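PDB 2ESS: acyl-ACP thioesterase, which probably hydrolyses the thioester bond of fatty acyl-acyl carrier protein, releasing free fatty acids during fatty acid biosynthesis. Local coordinates for residues Val160-Ala165 / Gly213-Phe218; His184-Phe189 / Ser243-Glu248; Ala205-Ser210 / Ser237-Arg242; Ser217-Glu222 / Glu231-Gly236. All coordinates share one frame; numbering follows the deposited sequence.

Contact 1: Val160-Ala165 / Gly213-Phe218; sequences VATLTA and GDELSF
Val160-Ala165 and Gly213-Phe218 pair as antiparallel neighbours at the margin of the C-terminal hotdog domain. Strand 161-164 is the outermost strand of the sheet at this end, within this chain. The two short axes run at 159° to each other. Leu163 and Leu216 form a hydrogen-bonded pair, in which Leu216 N reaches Leu163 O at 2.7 Å and Leu163 N reaches Leu216 O at 2.9 Å. Beyond the strand the backbone pairing goes on: Ala165 N donates to Asp214 O, and Gly213 N to Ala165 O. At the other end Val160 N donates to Phe218 O over 2.8 Å, with a nearly straight N-H...O angle of 168°.

Thr164 and Glu215 lie on one face as a non-hydrogen-bonded pair. Thr164 CG2, anti to the backbone N, comes to 3.6 Å from Gly213 O. The positive phi of Gly213 (86°) would jam a side chain against the preceding carbonyl oxygen. The other face carries Leu163, Leu216 and Phe218. The Phe218 ring meets the edge strand by its rim: Ala161 O lies in the ring plane, 3.6 Å from Phe218 CD1. Leu163 CB sits 4.0 Å from Phe218 CE1, also at the ring edge. Outside the segments, His184, Leu188 and Val232 touch this side chain. An alanine in place of Phe218 would probably open a gap beside Leu163 and leave His184 and Leu188 with less to pack on. Leu163 and Phe218 thus meet His184 of helix 178-186, in line with the hotdog fold, where an antiparallel sheet wraps a helix.

Contact 2: His184-Phe189 / Ser243-Glu248; sequences HILDLF and SKVIFE
Phe189 and Phe247 make the aromatic contact, an edge-to-face pair with the Phe247 edge directed at the Phe189 face. The ring centroids are 5.5 Å apart and the planes meet at 67°. Phe247 CZ is 4.1 Å from Phe189 CG, and Phe247 CE1 lies above the Phe189 plane, displaced toward the rim. The CB bond of Phe189 points toward the strand, and CG stands anti to the carbonyl carbon (chi1 -59°). Phe189 also has an edge-to-face partner in Phe228, on strand 227-234.

The aliphatic contacts centre on Val245. Its CG2 meets Phe189 CZ tip to tip at 3.9 Å. Its CG1 lies 4.3 Å from Leu186 CD2. Ile185 CD1 lies 3.8 Å from Ser243 CB. All six touching residues are buried. This is the core of a hotdog domain, in which the sheet curls round a helix. Here the C-terminal part of helix 178-186 and the turn Leu186-Phe189 face strand 238-247. Ser243, Val245 and Phe247 alternate along the strand, and all point to the helix side.

Polar bonds serve the two elements separately. Leu188 N donates to Ile185 O at 3.0 Å, and a type I turn runs from Leu186 to Phe189. The Ser243 hydroxyl is buried against Ile185, with Ser243 OG 3.9 Å from Ile185 CG2. It is satisfied by the carbonyl of Glu203 on the neighbouring strand 199-206. On the helix side, Asp187 OD2 is hydrogen-bonded to Ser168 OG of the second subunit.

Contact 3: Ala205-Ser210 / Ser237-Arg242; sequences AYVAES and SEVVCR
Val207 lays its CG2 methyl over one face of the Arg242 guanidinium. The methyl is 3.7 Å from Arg242 NH2 and 4.1 Å from Arg242 CZ, so it lies nearer that nitrogen than the carbon. Chi3 of -84° turns Arg242 NE out of the extended line of the chain. Arg242 NH1 has a long, weak ion pair with Glu231. The other flat group, the Tyr206 ring, packs on helix 178-186, where its hydroxyl is hydrogen-bonded to Ser178 O.

The pairing belongs to the antiparallel hotdog sheet, where strand 199-206 ends beside strand 238-247. Ala205 and Arg242 form a hydrogen-bonded pair: Ala205 N reaches Arg242 O at 2.7 Å, and Arg242 N returns a bond to Ala205 O. Tyr206 and Cys241 follow as a non-hydrogen-bonded pair. Cys241 CB presses close to Ala205 O, at 3.1 Å.

A classic beta bulge lies here, with Val240 and Cys241 both opposite Val232 of the next strand. On the other side Val240 O takes two bonds, from Val207 N at 2.8 Å and from Ala208 N at 3.1 Å. Both donors come from the same face of the carbonyl plane, Val207 N standing 40° out of it. Two bonds thus hold this oxygen where the strand gives way to loop. In that loop the side chain of Glu209 comes within about 3 Å of the side chain of His175 at their nearest atoms; His175 is a ligand of the bound calcium ion.

Val240 closes the contact at its far end. Ser210 OG, hydrogen-bonded to Tyr181 OH, sits 3.3 Å from Val240 CG1.

Contact 4: Ser217-Glu222 / Glu231-Gly236; sequences SFFCDE and EVKKNG
Phe219 and Lys233 both set CG anti to the carbonyl carbon, with chi1 of -54° and -65°. The Lys233 chain then runs extended and crosses the Phe219 side chain at about a right angle. Its CE lies over one face of the ring, toward the rim, and its CD comes within 3.5 Å of Phe219 CE1. Lys233 NZ is 4.4 Å from the ring centroid and 22° off the normal, a cation-pi contact. Glu231 O lies in the ring plane at the edge, 3.5 Å from Phe219 CD1.

The strands form a beta hairpin. Ser217 with Lys233 and Phe219 with Glu231 are hydrogen-bonded antiparallel pairs, and Phe219 N donates to Glu231 O at 2.8 Å. Between them Phe218 and Val232 lie side by side on the opposite face. Val232 CG2 is 3.7 Å from Phe218 CE2, while Val232 CG1 makes a CH-pi contact over the ring.

One water joins Ser217 OG, at 2.6 Å, to Gly236 N, which donates to it at 2.9 Å. An alanine in place of Phe219 would probably leave the Lys233 ammonium without its aromatic partner and its chain freer to turn.

The two faces of the hairpin thus differ. On one, Phe218 and Val232 make an apolar patch against His184 and Ile185 of helix 178-186. On the other, the Phe219 ring takes the Lys233 methylenes and would probably steady the charge on NZ.

All four contacts lie in the C-terminal hotdog domain and reach one antiparallel sheet. Across it the strands run 199-206, 238-247, 227-234, 215-224 and 161-164, so contacts 3, 4 and 1 follow one another. Contact 4 has its centre about 8 Å from that of contact 1, with which it shares Ser217 and Phe218, and about 9 Å from that of contact 3. Contact 2 joins helix 178-186 to strand 238-247, with centres about 13 to 16 Å from the others. Along the chain contact 4 is nested inside contact 3, and contact 3 inside contact 2. Contact 1 interleaves with contacts 2 and 3, bringing strand 161-164, which precedes helix 178-186, beside strand 215-224, which follows it.

Contact 1: Val160-Ala165 / Gly213-Phe218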
loop_
_atom_site.group_PDB
_atom_site.type_symbol
_atom_site.label_atom_id
_atom_site.label_comp_id
_atom_site.label_asym_id
_atom_site.label_seq_id
_atom_site.Cartn_x
_atom_site.Cartn_y
_atom_site.Cartn_z
ATOM N N VAL A 160 -15.075 20.354 -3.886
ATOM C CA VAL A 160 -13.743 20.835 -4.230
ATOM C C VAL A 160 -13.052 19.853 -5.164
ATOM O O VAL A 160 -12.102 20.203 -5.822
ATOM C CB VAL A 160 -12.843 21.011 -2.966
ATOM C CG1 VAL A 160 -13.446 22.021 -2.009
ATOM C CG2 VAL A 160 -12.602 19.679 -2.260
ATOM N N ALA A 161 -13.517 18.618 -5.207
ATOM C CA ALA A 161 -12.932 17.615 -6.076
ATOM C C ALA A 161 -13.911 16.454 -6.262
ATOM O O ALA A 161 -14.843 16.287 -5.467
ATOM C CB ALA A 161 -11.627 17.129 -5.506
ATOM N N THR A 162 -13.724 15.712 -7.359
ATOM C CA THR A 162 -14.512 14.510 -7.654
ATOM C C THR A 162 -13.605 13.403 -8.165
ATOM O O THR A 162 -12.572 13.659 -8.789
ATOM C CB THR A 162 -15.605 14.760 -8.710
ATOM O OG1 THR A 162 -15.030 15.451 -9.821
ATOM C CG2 THR A 162 -16.764 15.578 -8.137
ATOM N N LEU A 163 -13.992 12.160 -7.904
ATOM C CA LEU A 163 -13.165 11.011 -8.221
ATOM C C LEU A 163 -14.085 9.826 -8.387
ATOM O O LEU A 163 -14.974 9.652 -7.576
ATOM C CB LEU A 163 -12.260 10.774 -7.013
ATOM C CG LEU A 163 -11.142 9.777 -7.092
ATOM C CD1 LEU A 163 -10.180 10.179 -8.216
ATOM C CD2 LEU A 163 -10.483 9.802 -5.752
ATOM N N THR A 164 -13.868 9.009 -9.401
ATOM C CA THR A 164 -14.596 7.737 -9.537
ATOM C C THR A 164 -13.863 6.596 -8.820
ATOM O O THR A 164 -12.650 6.456 -8.969
ATOM C CB THR A 164 -14.813 7.384 -11.041
ATOM O OG1 THR A 164 -15.418 8.505 -11.689
ATOM C CG2 THR A 164 -15.701 6.208 -11.194
ATOM N N ALA A 165 -14.598 5.777 -8.055
ATOM C CA ALA A 165 -14.035 4.566 -7.442
ATOM C C ALA A 165 -13.547 3.550 -8.485
ATOM O O ALA A 165 -14.273 3.156 -9.400
ATOM C CB ALA A 165 -15.065 3.896 -6.470
ATOM N N GLY A 213 -17.119 2.235 -9.480
ATOM C CA GLY A 213 -17.874 3.096 -10.373
ATOM C C GLY A 213 -18.624 4.262 -9.737
ATOM O O GLY A 213 -19.067 5.160 -10.468
ATOM N N ASP A 214 -18.774 4.280 -8.405
ATOM C CA ASP A 214 -19.424 5.405 -7.742
ATOM C C ASP A 214 -18.579 6.685 -7.891
ATOM O O ASP A 214 -17.359 6.619 -7.874
ATOM C CB ASP A 214 -19.636 5.110 -6.253
ATOM C CG ASP A 214 -20.763 4.091 -5.974
ATOM O OD1 ASP A 214 -21.624 3.812 -6.858
ATOM O OD2 ASP A 214 -20.771 3.566 -4.833
ATOM N N GLU A 215 -19.232 7.830 -8.064
ATOM C CA GLU A 215 -18.570 9.127 -8.104
ATOM C C GLU A 215 -18.512 9.666 -6.688
ATOM O O GLU A 215 -19.525 9.930 -6.054
ATOM C CB GLU A 215 -19.337 10.103 -8.999
ATOM C CG GLU A 215 -18.816 11.557 -8.970
ATOM C CD GLU A 215 -19.924 12.602 -9.293
ATOM O OE1 GLU A 215 -20.880 12.803 -8.459
ATOM O OE2 GLU A 215 -19.824 13.223 -10.386
ATOM N N LEU A 216 -17.308 9.815 -6.183
ATOM C CA LEU A 216 -17.108 10.398 -4.888
ATOM C C LEU A 216 -16.840 11.888 -5.061
ATOM O O LEU A 216 -16.006 12.290 -5.863
ATOM C CB LEU A 216 -15.942 9.715 -4.236
ATOM C CG LEU A 216 -16.114 8.199 -4.052
ATOM C CD1 LEU A 216 -14.842 7.665 -3.507
ATOM C CD2 LEU A 216 -17.282 7.852 -3.162
ATOM N N SER A 217 -17.581 12.708 -4.341
ATOM C CA SER A 217 -17.345 14.151 -4.287
ATOM C C SER A 217 -16.858 14.521 -2.864
ATOM O O SER A 217 -17.247 13.893 -1.864
ATOM C CB SER A 217 -18.586 14.937 -4.689
ATOM O OG SER A 217 -19.747 14.345 -4.171
ATOM N N PHE A 218 -15.992 15.530 -2.821
ATOM C CA PHE A 218 -15.281 15.913 -1.620
ATOM C C PHE A 218 -15.629 17.335 -1.280
ATOM O O PHE A 218 -15.524 18.204 -2.123
ATOM C CB PHE A 218 -13.772 15.807 -1.828
ATOM C CG PHE A 218 -13.300 14.408 -2.056
ATOM C CD1 PHE A 218 -13.516 13.774 -3.255
ATOM C CD2 PHE A 218 -12.684 13.705 -1.054
ATOM C CE1 PHE A 218 -13.117 12.468 -3.449
ATOM C CE2 PHE A 218 -12.277 12.434 -1.259
ATOM C CZ PHE A 218 -12.501 11.813 -2.464
#

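Contact 2: His184-Phe189 / Ser243-Glu248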
loop_
_atom_site.group_PDB
_atom_site.type_symbol
_atom_site.label_atom_id
_atom_site.label_comp_id
_atom_site.label_asym_id
_atom_site.label_seq_id
_atom_site.Cartn_x
_atom_site.Cartn_y
_atom_site.Cartn_z
ATOM N N HIS A 184 -7.244 9.330 -0.532
ATOM C CA HIS A 184 -7.923 10.326 -1.375
ATOM C C HIS A 184 -8.148 11.671 -0.644
ATOM O O HIS A 184 -8.041 12.714 -1.235
ATOM C CB HIS A 184 -9.229 9.762 -1.939
ATOM C CG HIS A 184 -9.023 8.589 -2.851
ATOM N ND1 HIS A 184 -8.176 8.632 -3.940
ATOM C CD2 HIS A 184 -9.535 7.335 -2.822
ATOM C CE1 HIS A 184 -8.175 7.452 -4.539
ATOM N NE2 HIS A 184 -8.997 6.651 -3.883
ATOM N N ILE A 185 -8.450 11.630 0.649
ATOM C CA ILE A 185 -8.676 12.847 1.415
ATOM C C ILE A 185 -7.381 13.652 1.511
ATOM O O ILE A 185 -7.360 14.881 1.275
ATOM C CB ILE A 185 -9.271 12.511 2.823
ATOM C CG1 ILE A 185 -10.714 12.012 2.668
ATOM C CG2 ILE A 185 -9.249 13.728 3.754
ATOM C CD1 ILE A 185 -11.214 11.306 3.861
ATOM N N LEU A 186 -6.303 12.948 1.837
ATOM C CA LEU A 186 -4.990 13.591 1.988
ATOM C C LEU A 186 -4.476 14.127 0.675
ATOM O O LEU A 186 -3.758 15.111 0.687
ATOM C CB LEU A 186 -3.976 12.689 2.676
ATOM C CG LEU A 186 -4.407 12.389 4.144
ATOM C CD1 LEU A 186 -3.342 11.605 4.877
ATOM C CD2 LEU A 186 -4.764 13.677 4.930
ATOM N N ASP A 187 -4.938 13.588 -0.459
ATOM C CA ASP A 187 -4.605 14.194 -1.783
ATOM C C ASP A 187 -5.297 15.512 -2.083
ATOM O O ASP A 187 -4.947 16.144 -3.043
ATOM C CB ASP A 187 -4.863 13.225 -2.952
ATOM C CG ASP A 187 -3.837 12.055 -3.005
ATOM O OD1 ASP A 187 -2.707 12.241 -2.513
ATOM O OD2 ASP A 187 -4.158 10.961 -3.545
ATOM N N LEU A 188 -6.266 15.938 -1.275
ATOM C CA LEU A 188 -6.901 17.237 -1.464
ATOM C C LEU A 188 -5.984 18.406 -1.108
ATOM O O LEU A 188 -6.210 19.504 -1.587
ATOM C CB LEU A 188 -8.173 17.347 -0.602
ATOM C CG LEU A 188 -9.301 16.383 -0.961
ATOM C CD1 LEU A 188 -10.299 16.325 0.172
ATOM C CD2 LEU A 188 -9.958 16.784 -2.326
ATOM N N PHE A 189 -4.958 18.200 -0.270
ATOM C CA PHE A 189 -4.245 19.350 0.300
ATOM C C PHE A 189 -3.037 19.752 -0.515
ATOM O O PHE A 189 -2.353 18.894 -1.038
ATOM C CB PHE A 189 -3.851 19.090 1.740
ATOM C CG PHE A 189 -5.024 18.815 2.595
ATOM C CD1 PHE A 189 -5.805 19.859 3.055
ATOM C CD2 PHE A 189 -5.413 17.522 2.844
ATOM C CE1 PHE A 189 -6.908 19.615 3.797
ATOM C CE2 PHE A 189 -6.534 17.260 3.584
ATOM C CZ PHE A 189 -7.281 18.301 4.066
ATOM N N SER A 243 -13.988 13.415 7.822
ATOM C CA SER A 243 -12.625 13.461 8.283
ATOM C C SER A 243 -12.306 14.813 8.873
ATOM O O SER A 243 -12.897 15.838 8.514
ATOM C CB SER A 243 -11.671 13.122 7.125
ATOM O OG SER A 243 -10.311 13.209 7.509
ATOM N N LYS A 244 -11.387 14.788 9.828
ATOM C CA LYS A 244 -10.815 15.983 10.386
ATOM C C LYS A 244 -9.288 15.862 10.295
ATOM O O LYS A 244 -8.702 14.823 10.616
ATOM C CB LYS A 244 -11.295 16.161 11.805
ATOM C CG LYS A 244 -10.900 17.454 12.454
ATOM C CD LYS A 244 -11.328 17.491 13.918
ATOM C CE LYS A 244 -12.829 17.441 14.063
ATOM N NZ LYS A 244 -13.269 17.865 15.412
ATOM N N VAL A 245 -8.665 16.922 9.803
ATOM C CA VAL A 245 -7.216 16.970 9.568
ATOM C C VAL A 245 -6.724 18.224 10.248
ATOM O O VAL A 245 -7.197 19.342 9.953
ATOM C CB VAL A 245 -6.869 17.006 8.076
ATOM C CG1 VAL A 245 -5.401 16.696 7.884
ATOM C CG2 VAL A 245 -7.680 16.019 7.263
ATOM N N ILE A 246 -5.831 18.047 11.211
ATOM C CA ILE A 246 -5.189 19.184 11.877
ATOM C C ILE A 246 -3.685 19.172 11.555
ATOM O O ILE A 246 -2.975 18.211 11.852
ATOM C CB ILE A 246 -5.468 19.186 13.403
ATOM C CG1 ILE A 246 -7.006 19.272 13.645
ATOM C CG2 ILE A 246 -4.764 20.361 14.079
ATOM C CD1 ILE A 246 -7.422 19.151 15.063
ATOM N N PHE A 247 -3.228 20.233 10.921
ATOM C CA PHE A 247 -1.819 20.421 10.616
ATOM C C PHE A 247 -1.163 21.261 11.693
ATOM O O PHE A 247 -1.841 22.011 12.389
ATOM C CB PHE A 247 -1.633 21.157 9.297
ATOM C CG PHE A 247 -1.930 20.331 8.093
ATOM C CD1 PHE A 247 -3.218 20.200 7.623
ATOM C CD2 PHE A 247 -0.897 19.702 7.400
ATOM C CE1 PHE A 247 -3.477 19.448 6.487
ATOM C CE2 PHE A 247 -1.154 18.959 6.259
ATOM C CZ PHE A 247 -2.443 18.816 5.810
ATOM N N GLU A 248 0.156 21.120 11.826
ATOM C CA GLU A 248 0.970 22.136 12.511
ATOM C C GLU A 248 2.388 22.307 11.921
ATOM O O GLU A 248 3.033 21.332 11.471
ATOM C CB GLU A 248 1.033 21.819 13.999
ATOM C CG GLU A 248 1.989 20.718 14.386
ATOM C CD GLU A 248 2.389 20.812 15.843
ATOM O OE1 GLU A 248 1.595 21.351 16.656
ATOM O OE2 GLU A 248 3.505 20.349 16.161
ATOM O OXT GLU A 248 2.948 23.425 11.895
#

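Contact 3: Ala205-Ser210 / Ser237-Arg242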
loop_
_atom_site.group_PDB
_atom_site.type_symbol
_atom_site.label_atom_id
_atom_site.label_comp_id
_atom_site.label_asym_id
_atom_site.label_seq_id
_atom_site.Cartn_x
_atom_site.Cartn_y
_atom_site.Cartn_z
ATOM N N ALA A 205 -14.375 9.213 10.115
ATOM C CA ALA A 205 -15.676 8.639 10.495
ATOM C C ALA A 205 -16.238 7.910 9.286
ATOM O O ALA A 205 -16.399 8.494 8.224
ATOM C CB ALA A 205 -16.645 9.734 10.944
ATOM N N TYR A 206 -16.580 6.646 9.457
ATOM C CA TYR A 206 -16.971 5.803 8.312
ATOM C C TYR A 206 -18.459 5.673 8.416
ATOM O O TYR A 206 -18.985 5.073 9.356
ATOM C CB TYR A 206 -16.271 4.439 8.357
ATOM C CG TYR A 206 -14.793 4.563 8.125
ATOM C CD1 TYR A 206 -14.294 4.747 6.822
ATOM C CD2 TYR A 206 -13.898 4.559 9.174
ATOM C CE1 TYR A 206 -12.936 4.921 6.582
ATOM C CE2 TYR A 206 -12.528 4.716 8.929
ATOM C CZ TYR A 206 -12.063 4.876 7.646
ATOM O OH TYR A 206 -10.713 5.041 7.430
ATOM N N VAL A 207 -19.147 6.286 7.470
ATOM C CA VAL A 207 -20.592 6.432 7.549
ATOM C C VAL A 207 -21.359 5.393 6.718
ATOM O O VAL A 207 -22.378 4.883 7.149
ATOM C CB VAL A 207 -20.991 7.867 7.165
ATOM C CG1 VAL A 207 -22.513 8.074 7.310
ATOM C CG2 VAL A 207 -20.178 8.859 8.014
ATOM N N ALA A 208 -20.886 5.119 5.516
ATOM C CA ALA A 208 -21.591 4.281 4.568
ATOM C C ALA A 208 -20.588 3.813 3.533
ATOM O O ALA A 208 -19.443 4.299 3.501
ATOM C CB ALA A 208 -22.703 5.024 3.918
ATOM N N GLU A 209 -21.018 2.885 2.688
ATOM C CA GLU A 209 -20.137 2.207 1.751
ATOM C C GLU A 209 -20.248 2.805 0.376
ATOM O O GLU A 209 -21.296 3.301 -0.000
ATOM C CB GLU A 209 -20.461 0.703 1.672
ATOM C CG GLU A 209 -20.354 -0.030 2.971
ATOM C CD GLU A 209 -18.913 -0.170 3.528
ATOM O OE1 GLU A 209 -17.961 0.441 2.988
ATOM O OE2 GLU A 209 -18.733 -0.909 4.532
ATOM N N SER A 210 -19.135 2.746 -0.356
ATOM C CA SER A 210 -19.055 3.101 -1.773
ATOM C C SER A 210 -18.592 1.878 -2.545
ATOM O O SER A 210 -17.846 1.051 -2.016
ATOM C CB SER A 210 -18.023 4.208 -2.003
ATOM O OG SER A 210 -18.435 5.375 -1.343
ATOM N N SER A 237 -25.232 12.840 -3.118
ATOM C CA SER A 237 -26.025 13.171 -1.946
ATOM C C SER A 237 -25.714 12.413 -0.656
ATOM O O SER A 237 -25.962 12.927 0.432
ATOM C CB SER A 237 -27.497 12.912 -2.298
ATOM O OG SER A 237 -27.715 11.510 -2.480
ATOM N N GLU A 238 -25.209 11.192 -0.763
ATOM C CA GLU A 238 -25.107 10.335 0.392
ATOM C C GLU A 238 -23.739 10.399 0.997
ATOM O O GLU A 238 -22.773 10.049 0.330
ATOM C CB GLU A 238 -25.354 8.909 -0.011
ATOM C CG GLU A 238 -26.438 8.743 -1.001
ATOM C CD GLU A 238 -26.434 7.360 -1.539
ATOM O OE1 GLU A 238 -26.272 6.421 -0.712
ATOM O OE2 GLU A 238 -26.580 7.230 -2.773
ATOM N N VAL A 239 -23.647 10.779 2.270
ATOM C CA VAL A 239 -22.351 10.836 2.930
ATOM C C VAL A 239 -21.794 9.442 3.164
ATOM O O VAL A 239 -22.471 8.584 3.740
ATOM C CB VAL A 239 -22.401 11.612 4.244
ATOM C CG1 VAL A 239 -21.072 11.526 4.968
ATOM C CG2 VAL A 239 -22.770 13.080 3.974
ATOM N N VAL A 240 -20.561 9.212 2.713
ATOM C CA VAL A 240 -19.885 7.942 2.996
ATOM C C VAL A 240 -18.821 8.035 4.093
ATOM O O VAL A 240 -18.604 7.064 4.822
ATOM C CB VAL A 240 -19.310 7.261 1.717
ATOM C CG1 VAL A 240 -20.495 6.918 0.780
ATOM C CG2 VAL A 240 -18.250 8.144 1.019
ATOM N N CYS A 241 -18.137 9.167 4.199
ATOM C CA CYS A 241 -17.258 9.368 5.350
ATOM C C CYS A 241 -17.030 10.832 5.605
ATOM O O CYS A 241 -17.324 11.663 4.758
ATOM C CB CYS A 241 -15.954 8.615 5.198
ATOM S SG CYS A 241 -14.962 9.066 3.838
ATOM N N ARG A 242 -16.516 11.126 6.798
ATOM C CA ARG A 242 -16.095 12.449 7.204
ATOM C C ARG A 242 -14.721 12.300 7.829
ATOM O O ARG A 242 -14.344 11.192 8.303
ATOM C CB ARG A 242 -17.091 13.093 8.191
ATOM C CG ARG A 242 -18.403 13.463 7.534
ATOM C CD ARG A 242 -19.399 14.181 8.453
ATOM N NE ARG A 242 -20.095 13.162 9.175
ATOM C CZ ARG A 242 -21.322 12.735 8.922
ATOM N NH1 ARG A 242 -22.091 13.271 7.978
ATOM N NH2 ARG A 242 -21.775 11.752 9.666
#

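Contact 4: Ser217-Glu222 / Glu231-Gly236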
loop_
_atom_site.group_PDB
_atom_site.type_symbol
_atom_site.label_atom_id
_atom_site.label_comp_id
_atom_site.label_asym_id
_atom_site.label_seq_id
_atom_site.Cartn_x
_atom_site.Cartn_y
_atom_site.Cartn_z
ATOM N N SER A 217 -17.581 12.708 -4.341
ATOM C CA SER A 217 -17.345 14.151 -4.287
ATOM C C SER A 217 -16.858 14.521 -2.864
ATOM O O SER A 217 -17.247 13.893 -1.864
ATOM C CB SER A 217 -18.586 14.937 -4.689
ATOM O OG SER A 217 -19.747 14.345 -4.171
ATOM N N PHE A 218 -15.992 15.530 -2.821
ATOM C CA PHE A 218 -15.281 15.913 -1.620
ATOM C C PHE A 218 -15.629 17.335 -1.280
ATOM O O PHE A 218 -15.524 18.204 -2.123
ATOM C CB PHE A 218 -13.772 15.807 -1.828
ATOM C CG PHE A 218 -13.300 14.408 -2.056
ATOM C CD1 PHE A 218 -13.516 13.774 -3.255
ATOM C CD2 PHE A 218 -12.684 13.705 -1.054
ATOM C CE1 PHE A 218 -13.117 12.468 -3.449
ATOM C CE2 PHE A 218 -12.277 12.434 -1.259
ATOM C CZ PHE A 218 -12.501 11.813 -2.464
ATOM N N PHE A 219 -16.041 17.551 -0.034
ATOM C CA PHE A 219 -16.407 18.876 0.460
ATOM C C PHE A 219 -15.513 19.175 1.635
ATOM O O PHE A 219 -15.176 18.275 2.415
ATOM C CB PHE A 219 -17.849 18.890 0.922
ATOM C CG PHE A 219 -18.795 18.417 -0.103
ATOM C CD1 PHE A 219 -18.900 17.064 -0.389
ATOM C CD2 PHE A 219 -19.584 19.316 -0.801
ATOM C CE1 PHE A 219 -19.775 16.616 -1.363
ATOM C CE2 PHE A 219 -20.472 18.869 -1.758
ATOM C CZ PHE A 219 -20.551 17.512 -2.048
ATOM N N CYS A 220 -15.160 20.447 1.778
ATOM C CA CYS A 220 -14.201 20.848 2.767
ATOM C C CYS A 220 -14.519 22.199 3.407
ATOM O O CYS A 220 -14.813 23.153 2.705
ATOM C CB CYS A 220 -12.845 20.887 2.120
ATOM S SG CYS A 220 -11.584 21.170 3.318
ATOM N N ASP A 221 -14.499 22.247 4.746
ATOM C CA ASP A 221 -14.539 23.494 5.540
ATOM C C ASP A 221 -13.167 23.702 6.154
ATOM O O ASP A 221 -12.694 22.818 6.843
ATOM C CB ASP A 221 -15.479 23.364 6.751
ATOM C CG ASP A 221 -16.926 23.269 6.385
ATOM O OD1 ASP A 221 -17.321 23.681 5.273
ATOM O OD2 ASP A 221 -17.684 22.789 7.255
ATOM N N GLU A 222 -12.542 24.858 5.953
ATOM C CA GLU A 222 -11.320 25.167 6.665
ATOM C C GLU A 222 -11.722 25.975 7.882
ATOM O O GLU A 222 -12.082 27.143 7.760
ATOM C CB GLU A 222 -10.319 25.912 5.777
ATOM C CG GLU A 222 -8.970 26.125 6.469
ATOM C CD GLU A 222 -7.919 26.865 5.611
ATOM O OE1 GLU A 222 -8.234 27.258 4.458
ATOM O OE2 GLU A 222 -6.783 27.063 6.113
ATOM N N GLU A 231 -15.942 16.109 4.109
ATOM C CA GLU A 231 -17.027 15.174 3.924
ATOM C C GLU A 231 -16.889 14.603 2.523
ATOM O O GLU A 231 -16.622 15.343 1.594
ATOM C CB GLU A 231 -18.359 15.912 4.099
ATOM C CG GLU A 231 -19.571 15.055 4.207
ATOM C CD GLU A 231 -20.805 15.859 4.685
ATOM O OE1 GLU A 231 -21.364 16.624 3.869
ATOM O OE2 GLU A 231 -21.207 15.712 5.873
ATOM N N VAL A 232 -16.993 13.275 2.407
ATOM C CA VAL A 232 -17.030 12.580 1.136
ATOM C C VAL A 232 -18.462 12.075 0.913
ATOM O O VAL A 232 -19.052 11.451 1.797
ATOM C CB VAL A 232 -16.045 11.383 1.059
ATOM C CG1 VAL A 232 -15.987 10.827 -0.375
ATOM C CG2 VAL A 232 -14.630 11.783 1.513
ATOM N N LYS A 233 -19.020 12.369 -0.254
ATOM C CA LYS A 233 -20.355 11.897 -0.632
ATOM C C LYS A 233 -20.294 11.038 -1.890
ATOM O O LYS A 233 -19.454 11.260 -2.772
ATOM C CB LYS A 233 -21.305 13.057 -0.907
ATOM C CG LYS A 233 -21.612 13.909 0.267
ATOM C CD LYS A 233 -22.595 14.993 -0.111
ATOM C CE LYS A 233 -22.655 16.057 0.954
ATOM N NZ LYS A 233 -23.648 17.131 0.603
ATOM N N LYS A 234 -21.188 10.065 -1.988
ATOM C CA LYS A 234 -21.304 9.295 -3.217
ATOM C C LYS A 234 -22.545 9.691 -4.008
ATOM O O LYS A 234 -23.603 10.029 -3.450
ATOM C CB LYS A 234 -21.272 7.779 -2.954
ATOM C CG LYS A 234 -22.549 7.157 -2.412
ATOM C CD LYS A 234 -22.348 5.659 -2.131
ATOM C CE LYS A 234 -23.581 5.067 -1.443
ATOM N NZ LYS A 234 -23.501 3.607 -1.287
ATOM N N ASN A 235 -22.370 9.655 -5.320
ATOM C CA ASN A 235 -23.391 9.962 -6.282
ATOM C C ASN A 235 -24.217 11.185 -5.875
ATOM O O ASN A 235 -25.437 11.199 -5.934
ATOM C CB ASN A 235 -24.199 8.684 -6.561
ATOM C CG ASN A 235 -23.287 7.520 -7.094
ATOM O OD1 ASN A 235 -22.344 7.747 -7.887
ATOM N ND2 ASN A 235 -23.562 6.298 -6.648
ATOM N N GLY A 236 -23.511 12.229 -5.458
ATOM C CA GLY A 236 -24.131 13.511 -5.178
ATOM C C GLY A 236 -24.492 13.759 -3.727
ATOM O O GLY A 236 -24.058 14.749 -3.147
HETATM O O HOH W 1 -20.654 12.295 -5.543
#